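Local atomic coordinates of TruD (Uncultured prochloron, PDB entry 4BS9), a protein that is a heterocyclase of the cyanobactin trunkamide pathway, a YcaO-family enzyme that probably uses ATP to build heterocycles in a precursor peptide. Residues T4-K9 / L80-P85; K20-L25 / L37-L42; T722-Q727 / V737-P742. One frame throughout, in Å; residues are numbered along the deposited sequence.

Contact 1. Residues T4-K9 / L80-P85; sequences TALQIK and LTEVAP
E82 reaches across to T4 from the neighbouring strand. Its CB passes A5 O at 4.2 Å, and CG, anti to the carbonyl carbon (chi1 -61°), starts a chain that bends at chi2. At the tip OE1 accepts a hydrogen bond from T4 OG1 at 2.9 Å, met from above the carboxylate plane, while OE2 is 3.3 Å from T4 CG2; the two side chains cross at about a right angle. An alanine here would probably leave the T4 hydroxyl without this acceptor and free its side chain to turn.

The strands 6-8 and 80-82 form a two-stranded antiparallel sheet, their axes 4.8 Å apart at closest. T81 N bonds to Q7 O and Q7 N to T81 O, and V83 N adds a bond to A5 O. Q7 CG sits between the backbone N and the carbonyl carbon (chi1 71°), and OE1 reaches V83 CG2 at 3.2 Å. L80 CD1 lies 3.2 Å from Q7 O and 3.8 Å from I8 CD1. Beyond the strand end, K9 CG packs at 3.7 Å against T81 CG2, which shares its face with Q7; K9 NZ bonds to G78 O. Backbone bonds thus join two strands 71 residues apart in sequence. At one end I8 and L80 pack against L45, and L80 also against helix 64-76; the T4-E82 bond lies at the other, more exposed end.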
ATOM      1  N   THR A   4     -39.115 -30.000  -1.007  1.00115.40           N
ATOM      2  CA  THR A   4     -37.767 -29.441  -1.218  1.00106.79           C
ATOM      3  C   THR A   4     -36.954 -29.213   0.075  1.00 95.29           C
ATOM      4  O   THR A   4     -37.178 -28.262   0.818  1.00 88.47           O
ATOM      5  CB  THR A   4     -37.830 -28.147  -2.060  1.00108.26           C
ATOM      6  OG1 THR A   4     -36.503 -27.710  -2.373  1.00104.14           O
ATOM      7  CG2 THR A   4     -38.605 -27.026  -1.339  1.00107.01           C
ATOM      8  N   ALA A   5     -35.983 -30.093   0.297  1.00 92.50           N
ATOM      9  CA  ALA A   5     -35.211 -30.159   1.541  1.00 88.58           C
ATOM     10  C   ALA A   5     -34.392 -28.909   1.866  1.00 87.03           C
ATOM     11  O   ALA A   5     -33.979 -28.159   0.981  1.00 87.05           O
ATOM     12  CB  ALA A   5     -34.297 -31.376   1.524  1.00 88.12           C
ATOM     13  N   LEU A   6     -34.151 -28.721   3.162  1.00 86.85           N
ATOM     14  CA  LEU A   6     -33.495 -27.530   3.690  1.00 84.33           C
ATOM     15  C   LEU A   6     -32.296 -27.916   4.531  1.00 80.94           C
ATOM     16  O   LEU A   6     -32.300 -28.971   5.212  1.00 78.86           O
ATOM     17  CB  LEU A   6     -34.451 -26.735   4.573  1.00 85.07           C
ATOM     18  CG  LEU A   6     -35.844 -26.489   4.016  1.00 87.95           C
ATOM     19  CD1 LEU A   6     -36.682 -25.824   5.099  1.00 87.46           C
ATOM     20  CD2 LEU A   6     -35.771 -25.656   2.737  1.00 88.31           C
ATOM     21  N   GLN A   7     -31.293 -27.037   4.492  1.00 77.42           N
ATOM     22  CA  GLN A   7     -30.031 -27.265   5.188  1.00 74.43           C
ATOM     23  C   GLN A   7     -29.344 -25.968   5.571  1.00 69.16           C
ATOM     24  O   GLN A   7     -29.533 -24.933   4.930  1.00 68.73           O
ATOM     25  CB  GLN A   7     -29.077 -28.088   4.323  1.00 75.31           C
ATOM     26  CG  GLN A   7     -28.516 -27.348   3.129  1.00 75.90           C
ATOM     27  CD  GLN A   7     -27.628 -28.233   2.287  1.00 78.76           C
ATOM     28  OE1 GLN A   7     -28.079 -28.855   1.342  1.00 80.44           O
ATOM     29  NE2 GLN A   7     -26.358 -28.301   2.638  1.00 80.45           N
ATOM     30  N   ILE A   8     -28.561 -26.057   6.640  1.00 65.30           N
ATOM     31  CA  ILE A   8     -27.583 -25.048   6.992  1.00 63.78           C
ATOM     32  C   ILE A   8     -26.561 -25.088   5.861  1.00 64.55           C
ATOM     33  O   ILE A   8     -26.181 -26.176   5.386  1.00 64.13           O
ATOM     34  CB  ILE A   8     -26.912 -25.364   8.353  1.00 62.94           C
ATOM     35  CG1 ILE A   8     -27.934 -25.359   9.484  1.00 65.60           C
ATOM     36  CG2 ILE A   8     -25.842 -24.347   8.702  1.00 62.80           C
ATOM     37  CD1 ILE A   8     -28.519 -23.993   9.793  1.00 65.42           C
ATOM     38  N   LYS A   9     -26.131 -23.911   5.412  1.00 65.66           N
ATOM     39  CA  LYS A   9     -25.335 -23.829   4.188  1.00 69.01           C
ATOM     40  C   LYS A   9     -24.144 -24.764   4.276  1.00 71.77           C
ATOM     41  O   LYS A   9     -23.515 -24.899   5.343  1.00 74.17           O
ATOM     42  CB  LYS A   9     -24.926 -22.403   3.869  1.00 68.74           C
ATOM     43  CG  LYS A   9     -26.122 -21.601   3.409  1.00 71.80           C
ATOM     44  CD  LYS A   9     -25.826 -20.126   3.312  1.00 74.37           C
ATOM     45  CE  LYS A   9     -27.079 -19.400   2.870  1.00 79.99           C
ATOM     46  NZ  LYS A   9     -26.894 -17.928   2.786  1.00 83.67           N
ATOM     47  N   LEU A  80     -29.412 -20.422   6.008  1.00 71.16           N
ATOM     48  CA  LEU A  80     -30.219 -21.541   5.526  1.00 75.07           C
ATOM     49  C   LEU A  80     -30.496 -21.469   4.039  1.00 73.98           C
ATOM     50  O   LEU A  80     -30.815 -20.408   3.518  1.00 79.47           O
ATOM     51  CB  LEU A  80     -31.547 -21.580   6.276  1.00 78.07           C
ATOM     52  CG  LEU A  80     -32.190 -22.959   6.365  1.00 80.25           C
ATOM     53  CD1 LEU A  80     -31.385 -23.853   7.279  1.00 80.92           C
ATOM     54  CD2 LEU A  80     -33.602 -22.847   6.901  1.00 81.66           C
ATOM     55  N   THR A  81     -30.395 -22.605   3.363  1.00 70.66           N
ATOM     56  CA  THR A  81     -30.555 -22.633   1.916  1.00 72.27           C
ATOM     57  C   THR A  81     -31.230 -23.941   1.477  1.00 73.00           C
ATOM     58  O   THR A  81     -31.204 -24.948   2.192  1.00 71.39           O
ATOM     59  CB  THR A  81     -29.200 -22.406   1.201  1.00 69.85           C
ATOM     60  OG1 THR A  81     -29.440 -22.000  -0.145  1.00 76.07           O
ATOM     61  CG2 THR A  81     -28.333 -23.659   1.203  1.00 67.83           C
ATOM     62  N   GLU A  82     -31.861 -23.907   0.315  1.00 75.26           N
ATOM     63  CA  GLU A  82     -32.467 -25.100  -0.233  1.00 80.15           C
ATOM     64  C   GLU A  82     -31.391 -26.009  -0.764  1.00 78.78           C
ATOM     65  O   GLU A  82     -30.452 -25.552  -1.429  1.00 77.75           O
ATOM     66  CB  GLU A  82     -33.431 -24.764  -1.360  1.00 88.05           C
ATOM     67  CG  GLU A  82     -34.579 -23.881  -0.913  1.00 95.27           C
ATOM     68  CD  GLU A  82     -35.914 -24.345  -1.466  1.00109.22           C
ATOM     69  OE1 GLU A  82     -35.924 -24.836  -2.620  1.00120.02           O
ATOM     70  OE2 GLU A  82     -36.950 -24.234  -0.751  1.00115.07           O
ATOM     71  N   VAL A  83     -31.555 -27.298  -0.483  1.00 76.03           N
ATOM     72  CA  VAL A  83     -30.641 -28.329  -0.952  1.00 75.46           C
ATOM     73  C   VAL A  83     -30.497 -28.318  -2.475  1.00 75.27           C
ATOM     74  O   VAL A  83     -31.437 -27.993  -3.204  1.00 77.75           O
ATOM     75  CB  VAL A  83     -31.085 -29.736  -0.507  1.00 77.63           C
ATOM     76  CG1 VAL A  83     -30.157 -30.813  -1.062  1.00 76.08           C
ATOM     77  CG2 VAL A  83     -31.089 -29.830   1.005  1.00 80.57           C
ATOM     78  N   ALA A  84     -29.294 -28.660  -2.931  1.00 72.26           N
ATOM     79  CA  ALA A  84     -29.006 -28.863  -4.341  1.00 70.90           C
ATOM     80  C   ALA A  84     -28.584 -30.320  -4.569  1.00 71.45           C
ATOM     81  O   ALA A  84     -27.390 -30.638  -4.535  1.00 67.24           O
ATOM     82  CB  ALA A  84     -27.924 -27.903  -4.781  1.00 69.20           C
ATOM     83  N   PRO A  85     -29.575 -31.217  -4.782  1.00 76.86           N
ATOM     84  CA  PRO A  85     -29.342 -32.669  -4.954  1.00 78.56           C
ATOM     85  C   PRO A  85     -28.310 -33.022  -6.052  1.00 80.57           C
ATOM     86  O   PRO A  85     -27.533 -33.970  -5.913  1.00 79.52           O
ATOM     87  CB  PRO A  85     -30.709 -33.202  -5.377  1.00 79.49           C
ATOM     88  CG  PRO A  85     -31.692 -32.148  -5.040  1.00 79.72           C
ATOM     89  CD  PRO A  85     -30.990 -30.846  -5.000  1.00 76.56           C
TER

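Contact 2. Residues K20-L25 / L37-L42; sequences KQVYLL and LYCQIL
C39 and V22 carry most of the buried surface where helix 37-41 packs on strand 21-25, and L42 comes next. The C39 sulfur points at the strand backbone: SG lies 3.3 Å from Q21 O and 3.5 Å from Q21 N, with K20 C also close by. SG is anti to the carbonyl carbon of C39 (chi1 -60°), a torsion that aims the sulfur at the start of the strand. No hydrogen bond links the two segments, and the contact rests on packing alone.

V22 points at the helix and divides its two methyls between C39/Y38 and L42. CG2 meets C39 SG at 3.8 Å and Y38 CB at 4.2 Å, whereas CG1, anti to the backbone N (chi1 169°), goes to L42 CD2 at 3.6 Å. The axes are 7.8 Å apart at closest and 65° apart in direction, so the helix runs across the strand rather than alongside it. Within the winged helix-turn-helix region, the middle strand of the antiparallel sheet 13-17, 21-26, 29-34 packs against the helix that follows the last strand. Three strands followed by three helices are consistent with the PqqD-like domains that recognise leader peptides in related enzymes.

L42 approaches V22 obliquely with its CD2, which is also 4.4 Å from L24 CD2. I16 of strand 13-17 touches both V22 and C39. The Y38 ring turns away toward V70 and L74 of helix 64-76, and Y23, on the other side of the strand, bonds through OH to Q230 of the second subunit.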
ATOM      1  N   LYS A  20     -27.376 -24.905  24.923  1.00 85.86           N
ATOM      2  CA  LYS A  20     -27.826 -23.606  24.415  1.00 86.61           C
ATOM      3  C   LYS A  20     -26.984 -22.967  23.293  1.00 82.84           C
ATOM      4  O   LYS A  20     -27.289 -21.870  22.837  1.00 73.48           O
ATOM      5  CB  LYS A  20     -27.862 -22.657  25.606  1.00 95.26           C
ATOM      6  CG  LYS A  20     -28.840 -21.515  25.463  1.00102.47           C
ATOM      7  CD  LYS A  20     -28.830 -20.665  26.722  1.00111.01           C
ATOM      8  CE  LYS A  20     -29.494 -19.315  26.497  1.00114.85           C
ATOM      9  NZ  LYS A  20     -28.976 -18.293  27.451  1.00120.57           N
ATOM     10  N   GLN A  21     -25.947 -23.663  22.835  1.00 85.66           N
ATOM     11  CA  GLN A  21     -24.953 -23.094  21.931  1.00 81.55           C
ATOM     12  C   GLN A  21     -24.903 -23.846  20.635  1.00 78.22           C
ATOM     13  O   GLN A  21     -24.997 -25.068  20.619  1.00 78.91           O
ATOM     14  CB  GLN A  21     -23.549 -23.162  22.564  1.00 86.36           C
ATOM     15  CG  GLN A  21     -23.141 -21.918  23.325  1.00 88.41           C
ATOM     16  CD  GLN A  21     -23.383 -20.679  22.496  1.00 87.37           C
ATOM     17  OE1 GLN A  21     -23.029 -20.632  21.320  1.00 89.64           O
ATOM     18  NE2 GLN A  21     -24.030 -19.689  23.088  1.00 90.06           N
ATOM     19  N   VAL A  22     -24.728 -23.101  19.551  1.00 77.48           N
ATOM     20  CA  VAL A  22     -24.439 -23.668  18.239  1.00 73.95           C
ATOM     21  C   VAL A  22     -23.434 -22.782  17.524  1.00 70.71           C
ATOM     22  O   VAL A  22     -23.546 -21.559  17.540  1.00 69.85           O
ATOM     23  CB  VAL A  22     -25.696 -23.764  17.377  1.00 74.61           C
ATOM     24  CG1 VAL A  22     -25.331 -24.088  15.940  1.00 75.74           C
ATOM     25  CG2 VAL A  22     -26.626 -24.821  17.940  1.00 76.86           C
ATOM     26  N   TYR A  23     -22.449 -23.406  16.896  1.00 67.62           N
ATOM     27  CA  TYR A  23     -21.425 -22.672  16.199  1.00 64.93           C
ATOM     28  C   TYR A  23     -21.468 -23.085  14.744  1.00 64.14           C
ATOM     29  O   TYR A  23     -21.550 -24.268  14.441  1.00 64.85           O
ATOM     30  CB  TYR A  23     -20.067 -22.987  16.794  1.00 65.67           C
ATOM     31  CG  TYR A  23     -19.892 -22.525  18.215  1.00 68.37           C
ATOM     32  CD1 TYR A  23     -20.360 -23.282  19.267  1.00 71.45           C
ATOM     33  CD2 TYR A  23     -19.243 -21.335  18.512  1.00 69.05           C
ATOM     34  CE1 TYR A  23     -20.191 -22.865  20.576  1.00 74.23           C
ATOM     35  CE2 TYR A  23     -19.060 -20.916  19.819  1.00 69.73           C
ATOM     36  CZ  TYR A  23     -19.533 -21.690  20.845  1.00 73.21           C
ATOM     37  OH  TYR A  23     -19.385 -21.305  22.158  1.00 75.93           O
ATOM     38  N   LEU A  24     -21.454 -22.098  13.853  1.00 63.34           N
ATOM     39  CA  LEU A  24     -21.320 -22.328  12.429  1.00 65.16           C
ATOM     40  C   LEU A  24     -19.891 -21.933  12.027  1.00 66.11           C
ATOM     41  O   LEU A  24     -19.511 -20.748  12.053  1.00 65.40           O
ATOM     42  CB  LEU A  24     -22.377 -21.530  11.645  1.00 64.20           C
ATOM     43  CG  LEU A  24     -23.812 -21.654  12.158  1.00 63.96           C
ATOM     44  CD1 LEU A  24     -24.798 -21.030  11.185  1.00 64.71           C
ATOM     45  CD2 LEU A  24     -24.184 -23.107  12.391  1.00 65.84           C
ATOM     46  N   LEU A  25     -19.098 -22.933  11.665  1.00 63.87           N
ATOM     47  CA  LEU A  25     -17.690 -22.705  11.400  1.00 64.62           C
ATOM     48  C   LEU A  25     -17.418 -22.819   9.912  1.00 64.05           C
ATOM     49  O   LEU A  25     -17.681 -23.846   9.301  1.00 64.48           O
ATOM     50  CB  LEU A  25     -16.844 -23.698  12.183  1.00 65.60           C
ATOM     51  CG  LEU A  25     -17.136 -23.686  13.685  1.00 66.10           C
ATOM     52  CD1 LEU A  25     -16.486 -24.895  14.333  1.00 67.96           C
ATOM     53  CD2 LEU A  25     -16.646 -22.401  14.328  1.00 66.68           C
ATOM     54  N   LEU A  37     -33.659 -23.741  21.324  1.00 75.78           N
ATOM     55  CA  LEU A  37     -34.396 -24.086  20.109  1.00 75.77           C
ATOM     56  C   LEU A  37     -33.446 -24.460  18.979  1.00 74.71           C
ATOM     57  O   LEU A  37     -33.645 -25.485  18.321  1.00 76.28           O
ATOM     58  CB  LEU A  37     -35.368 -22.973  19.683  1.00 75.72           C
ATOM     59  CG  LEU A  37     -36.762 -23.087  20.317  1.00 78.10           C
ATOM     60  CD1 LEU A  37     -36.724 -22.717  21.793  1.00 86.53           C
ATOM     61  CD2 LEU A  37     -37.758 -22.203  19.599  1.00 78.77           C
ATOM     62  N   TYR A  38     -32.401 -23.661  18.776  1.00 75.48           N
ATOM     63  CA  TYR A  38     -31.424 -23.946  17.713  1.00 72.97           C
ATOM     64  C   TYR A  38     -30.783 -25.317  17.889  1.00 72.59           C
ATOM     65  O   TYR A  38     -30.603 -26.037  16.916  1.00 73.93           O
ATOM     66  CB  TYR A  38     -30.340 -22.887  17.665  1.00 71.13           C
ATOM     67  CG  TYR A  38     -30.842 -21.527  17.285  1.00 72.81           C
ATOM     68  CD1 TYR A  38     -31.425 -21.299  16.035  1.00 75.01           C
ATOM     69  CD2 TYR A  38     -30.724 -20.452  18.161  1.00 73.50           C
ATOM     70  CE1 TYR A  38     -31.884 -20.034  15.673  1.00 73.83           C
ATOM     71  CE2 TYR A  38     -31.171 -19.185  17.805  1.00 73.92           C
ATOM     72  CZ  TYR A  38     -31.751 -18.983  16.566  1.00 72.61           C
ATOM     73  OH  TYR A  38     -32.187 -17.730  16.232  1.00 69.68           O
ATOM     74  N   CYS A  39     -30.457 -25.689  19.124  1.00 73.47           N
ATOM     75  CA  CYS A  39     -29.832 -26.992  19.380  1.00 76.32           C
ATOM     76  C   CYS A  39     -30.755 -28.153  19.067  1.00 78.04           C
ATOM     77  O   CYS A  39     -30.293 -29.257  18.771  1.00 83.04           O
ATOM     78  CB  CYS A  39     -29.382 -27.110  20.828  1.00 78.95           C
ATOM     79  SG  CYS A  39     -28.179 -25.857  21.303  1.00 82.50           S
ATOM     80  N   GLN A  40     -32.055 -27.902  19.138  1.00 77.08           N
ATOM     81  CA  GLN A  40     -33.042 -28.938  18.890  1.00 77.84           C
ATOM     82  C   GLN A  40     -33.453 -29.102  17.437  1.00 77.53           C
ATOM     83  O   GLN A  40     -33.884 -30.189  17.056  1.00 80.17           O
ATOM     84  CB  GLN A  40     -34.268 -28.645  19.706  1.00 77.89           C
ATOM     85  CG  GLN A  40     -33.988 -28.715  21.185  1.00 80.62           C
ATOM     86  CD  GLN A  40     -35.231 -28.430  21.996  1.00 82.01           C
ATOM     87  OE1 GLN A  40     -36.151 -29.253  22.038  1.00 83.96           O
ATOM     88  NE2 GLN A  40     -35.276 -27.262  22.635  1.00 79.37           N
ATOM     89  N   ILE A  41     -33.330 -28.034  16.646  1.00 73.71           N
ATOM     90  CA  ILE A  41     -33.768 -28.032  15.245  1.00 72.54           C
ATOM     91  C   ILE A  41     -32.621 -28.333  14.261  1.00 70.96           C
ATOM     92  O   ILE A  41     -32.792 -29.092  13.301  1.00 70.55           O
ATOM     93  CB  ILE A  41     -34.421 -26.684  14.888  1.00 70.40           C
ATOM     94  CG1 ILE A  41     -35.674 -26.489  15.738  1.00 72.47           C
ATOM     95  CG2 ILE A  41     -34.776 -26.635  13.410  1.00 71.40           C
ATOM     96  CD1 ILE A  41     -36.416 -25.184  15.508  1.00 72.80           C
ATOM     97  N   LEU A  42     -31.455 -27.752  14.525  1.00 68.03           N
ATOM     98  CA  LEU A  42     -30.319 -27.848  13.624  1.00 67.52           C
ATOM     99  C   LEU A  42     -29.796 -29.252  13.330  1.00 68.99           C
ATOM    100  O   LEU A  42     -29.203 -29.454  12.273  1.00 67.80           O
ATOM    101  CB  LEU A  42     -29.177 -26.951  14.089  1.00 67.13           C
ATOM    102  CG  LEU A  42     -29.293 -25.565  13.440  1.00 66.70           C
ATOM    103  CD1 LEU A  42     -30.574 -24.845  13.837  1.00 66.15           C
ATOM    104  CD2 LEU A  42     -28.097 -24.704  13.781  1.00 67.71           C
TER

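Contact 3. Residues T722-Q727 / V737-P742; sequences TLVLDQ and VKVIVP
L723 and I740 share two backbone hydrogen bonds: L723 N to I740 O at 2.7 Å, and I740 N to L723 O at 2.8 Å with an N-H...O angle of 173°. L725 and K738 repeat the pattern, each amide nitrogen 3.0 Å from the other residue's carbonyl oxygen. With strand axes 4.7 Å apart and directions differing by 164°, strands 723-726 and 737-740 form an antiparallel hairpin. A second kind of contact is the CA-H...O approach, such as V739 CA to L723 O at 3.4 Å.

Apolar side chains pack on both faces. L723 CD1 lies 3.6 Å from P742 CD, the two side chains crossing at about a right angle, and L723 CB meets I740 CB on the same face. V724 and V739, a non-hydrogen-bonded pair, face the other way with D726 and V737; V724 CG2 is 4.3 Å from V739 CG2.

K738 leads away and its NZ bonds to N539 OD1; D726 OD1 takes a bond from T728 N. Strand 497-505 flanks 723-726, and strand 539-542 flanks 735-740, in the sheet of the YcaO domain. Sequence-independent main-chain bonds therefore set the register, mostly aliphatic side chains bury the faces, and the K738 amine has N539 as its partner.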
ATOM      1  N   THR A 722      -5.434  35.704 -26.305  1.00 75.35           N
ATOM      2  CA  THR A 722      -5.338  34.521 -25.448  1.00 74.11           C
ATOM      3  C   THR A 722      -6.181  33.363 -26.042  1.00 73.92           C
ATOM      4  O   THR A 722      -7.407  33.427 -26.065  1.00 74.83           O
ATOM      5  CB  THR A 722      -5.802  34.877 -24.028  1.00 72.60           C
ATOM      6  OG1 THR A 722      -5.214  36.130 -23.647  1.00 76.18           O
ATOM      7  CG2 THR A 722      -5.411  33.817 -23.048  1.00 68.73           C
ATOM      8  N   LEU A 723      -5.510  32.325 -26.528  1.00 69.08           N
ATOM      9  CA  LEU A 723      -6.163  31.201 -27.150  1.00 70.25           C
ATOM     10  C   LEU A 723      -6.133  29.973 -26.264  1.00 68.66           C
ATOM     11  O   LEU A 723      -5.155  29.723 -25.578  1.00 68.20           O
ATOM     12  CB  LEU A 723      -5.440  30.852 -28.429  1.00 74.30           C
ATOM     13  CG  LEU A 723      -5.250  31.980 -29.436  1.00 77.94           C
ATOM     14  CD1 LEU A 723      -4.178  31.569 -30.438  1.00 78.95           C
ATOM     15  CD2 LEU A 723      -6.563  32.307 -30.139  1.00 79.35           C
ATOM     16  N   VAL A 724      -7.192  29.184 -26.303  1.00 68.02           N
ATOM     17  CA  VAL A 724      -7.259  27.985 -25.478  1.00 67.70           C
ATOM     18  C   VAL A 724      -7.762  26.831 -26.322  1.00 68.66           C
ATOM     19  O   VAL A 724      -8.627  27.031 -27.186  1.00 70.05           O
ATOM     20  CB  VAL A 724      -8.178  28.164 -24.259  1.00 68.55           C
ATOM     21  CG1 VAL A 724      -8.392  26.835 -23.540  1.00 68.33           C
ATOM     22  CG2 VAL A 724      -7.591  29.189 -23.296  1.00 69.75           C
ATOM     23  N   LEU A 725      -7.192  25.646 -26.063  1.00 64.83           N
ATOM     24  CA  LEU A 725      -7.507  24.413 -26.770  1.00 63.15           C
ATOM     25  C   LEU A 725      -7.714  23.343 -25.721  1.00 62.36           C
ATOM     26  O   LEU A 725      -6.796  23.038 -25.010  1.00 63.03           O
ATOM     27  CB  LEU A 725      -6.334  24.022 -27.683  1.00 63.47           C
ATOM     28  CG  LEU A 725      -6.239  22.558 -28.173  1.00 63.15           C
ATOM     29  CD1 LEU A 725      -7.447  22.136 -28.987  1.00 63.40           C
ATOM     30  CD2 LEU A 725      -4.998  22.341 -29.008  1.00 62.33           C
ATOM     31  N   ASP A 726      -8.919  22.799 -25.605  1.00 64.41           N
ATOM     32  CA  ASP A 726      -9.218  21.755 -24.623  1.00 65.35           C
ATOM     33  C   ASP A 726      -8.707  20.433 -25.195  1.00 62.92           C
ATOM     34  O   ASP A 726      -9.106  20.039 -26.265  1.00 64.20           O
ATOM     35  CB  ASP A 726     -10.742  21.695 -24.356  1.00 70.09           C
ATOM     36  CG  ASP A 726     -11.135  20.735 -23.204  1.00 74.22           C
ATOM     37  OD1 ASP A 726     -10.243  20.092 -22.607  1.00 75.66           O
ATOM     38  OD2 ASP A 726     -12.355  20.620 -22.901  1.00 75.22           O
ATOM     39  N   GLN A 727      -7.820  19.760 -24.479  1.00 60.88           N
ATOM     40  CA  GLN A 727      -7.287  18.479 -24.888  1.00 59.76           C
ATOM     41  C   GLN A 727      -7.882  17.355 -24.048  1.00 63.04           C
ATOM     42  O   GLN A 727      -7.477  16.190 -24.185  1.00 62.41           O
ATOM     43  CB  GLN A 727      -5.788  18.474 -24.691  1.00 59.65           C
ATOM     44  CG  GLN A 727      -5.081  19.604 -25.393  1.00 60.32           C
ATOM     45  CD  GLN A 727      -3.580  19.410 -25.425  1.00 60.74           C
ATOM     46  OE1 GLN A 727      -2.918  19.482 -24.394  1.00 63.77           O
ATOM     47  NE2 GLN A 727      -3.033  19.170 -26.612  1.00 60.71           N
ATOM     48  N   VAL A 737      -5.639  21.443 -20.844  1.00 64.85           N
ATOM     49  CA  VAL A 737      -5.679  22.459 -21.870  1.00 64.91           C
ATOM     50  C   VAL A 737      -4.290  22.828 -22.323  1.00 63.47           C
ATOM     51  O   VAL A 737      -3.306  22.542 -21.658  1.00 63.29           O
ATOM     52  CB  VAL A 737      -6.345  23.759 -21.379  1.00 66.12           C
ATOM     53  CG1 VAL A 737      -7.750  23.475 -20.892  1.00 68.20           C
ATOM     54  CG2 VAL A 737      -5.513  24.418 -20.291  1.00 66.03           C
ATOM     55  N   LYS A 738      -4.247  23.484 -23.470  1.00 64.58           N
ATOM     56  CA  LYS A 738      -3.084  24.199 -23.928  1.00 63.63           C
ATOM     57  C   LYS A 738      -3.533  25.629 -24.111  1.00 63.10           C
ATOM     58  O   LYS A 738      -4.425  25.915 -24.891  1.00 66.32           O
ATOM     59  CB  LYS A 738      -2.582  23.623 -25.244  1.00 63.76           C
ATOM     60  CG  LYS A 738      -1.393  24.367 -25.806  1.00 64.31           C
ATOM     61  CD  LYS A 738      -0.798  23.645 -27.001  1.00 66.36           C
ATOM     62  CE  LYS A 738       0.622  24.101 -27.285  1.00 66.50           C
ATOM     63  NZ  LYS A 738       1.608  23.509 -26.339  1.00 67.76           N
ATOM     64  N   VAL A 739      -2.941  26.521 -23.339  1.00 64.19           N
ATOM     65  CA  VAL A 739      -3.116  27.932 -23.536  1.00 62.45           C
ATOM     66  C   VAL A 739      -2.020  28.377 -24.483  1.00 61.83           C
ATOM     67  O   VAL A 739      -0.859  27.972 -24.360  1.00 60.53           O
ATOM     68  CB  VAL A 739      -3.000  28.702 -22.224  1.00 63.26           C
ATOM     69  CG1 VAL A 739      -3.227  30.184 -22.469  1.00 65.09           C
ATOM     70  CG2 VAL A 739      -4.007  28.168 -21.224  1.00 64.81           C
ATOM     71  N   ILE A 740      -2.410  29.201 -25.442  1.00 63.17           N
ATOM     72  CA  ILE A 740      -1.502  29.744 -26.432  1.00 62.22           C
ATOM     73  C   ILE A 740      -1.738  31.235 -26.468  1.00 63.00           C
ATOM     74  O   ILE A 740      -2.880  31.671 -26.562  1.00 65.14           O
ATOM     75  CB  ILE A 740      -1.793  29.164 -27.815  1.00 61.13           C
ATOM     76  CG1 ILE A 740      -1.765  27.633 -27.754  1.00 61.67           C
ATOM     77  CG2 ILE A 740      -0.780  29.673 -28.827  1.00 60.71           C
ATOM     78  CD1 ILE A 740      -2.868  26.984 -28.555  1.00 64.25           C
ATOM     79  N   VAL A 741      -0.655  32.001 -26.373  1.00 62.81           N
ATOM     80  CA  VAL A 741      -0.699  33.459 -26.455  1.00 61.52           C
ATOM     81  C   VAL A 741       0.360  33.866 -27.464  1.00 61.38           C
ATOM     82  O   VAL A 741       1.512  34.141 -27.098  1.00 62.16           O
ATOM     83  CB  VAL A 741      -0.399  34.108 -25.088  1.00 61.76           C
ATOM     84  CG1 VAL A 741      -0.471  35.624 -25.172  1.00 62.46           C
ATOM     85  CG2 VAL A 741      -1.364  33.590 -24.035  1.00 62.39           C
ATOM     86  N   PRO A 742      -0.009  33.886 -28.750  1.00 61.86           N
ATOM     87  CA  PRO A 742       1.018  34.103 -29.762  1.00 63.95           C
ATOM     88  C   PRO A 742       1.759  35.410 -29.549  1.00 67.91           C
ATOM     89  O   PRO A 742       1.136  36.433 -29.308  1.00 72.66           O
ATOM     90  CB  PRO A 742       0.237  34.108 -31.064  1.00 63.62           C
ATOM     91  CG  PRO A 742      -0.937  33.235 -30.772  1.00 63.60           C
ATOM     92  CD  PRO A 742      -1.304  33.532 -29.346  1.00 62.18           C
TER

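How the contacts relate
Contacts 1 and 2 belong to the same winged-helix region near the N-terminus, and contact 3 to the YcaO region far along the chain. Contact 1 joins residues 4-9 to 80-85, and contact 2 falls between them in sequence; their centres are about 17 Å apart. They meet through I8, whose CD1 lies 4.0 Å from L42 CG and whose CG2 lies 4.2 Å from L24 CD2, consistent with a shared apolar core. Contact 3 opens only after both have closed: its centre is about 66 Å from that of contact 1 and 72 Å from that of contact 2, on the opposite side of the chain's centre. This is consistent with separate domains of an elongated enzyme, with no direct touch between contact 3 and the other two.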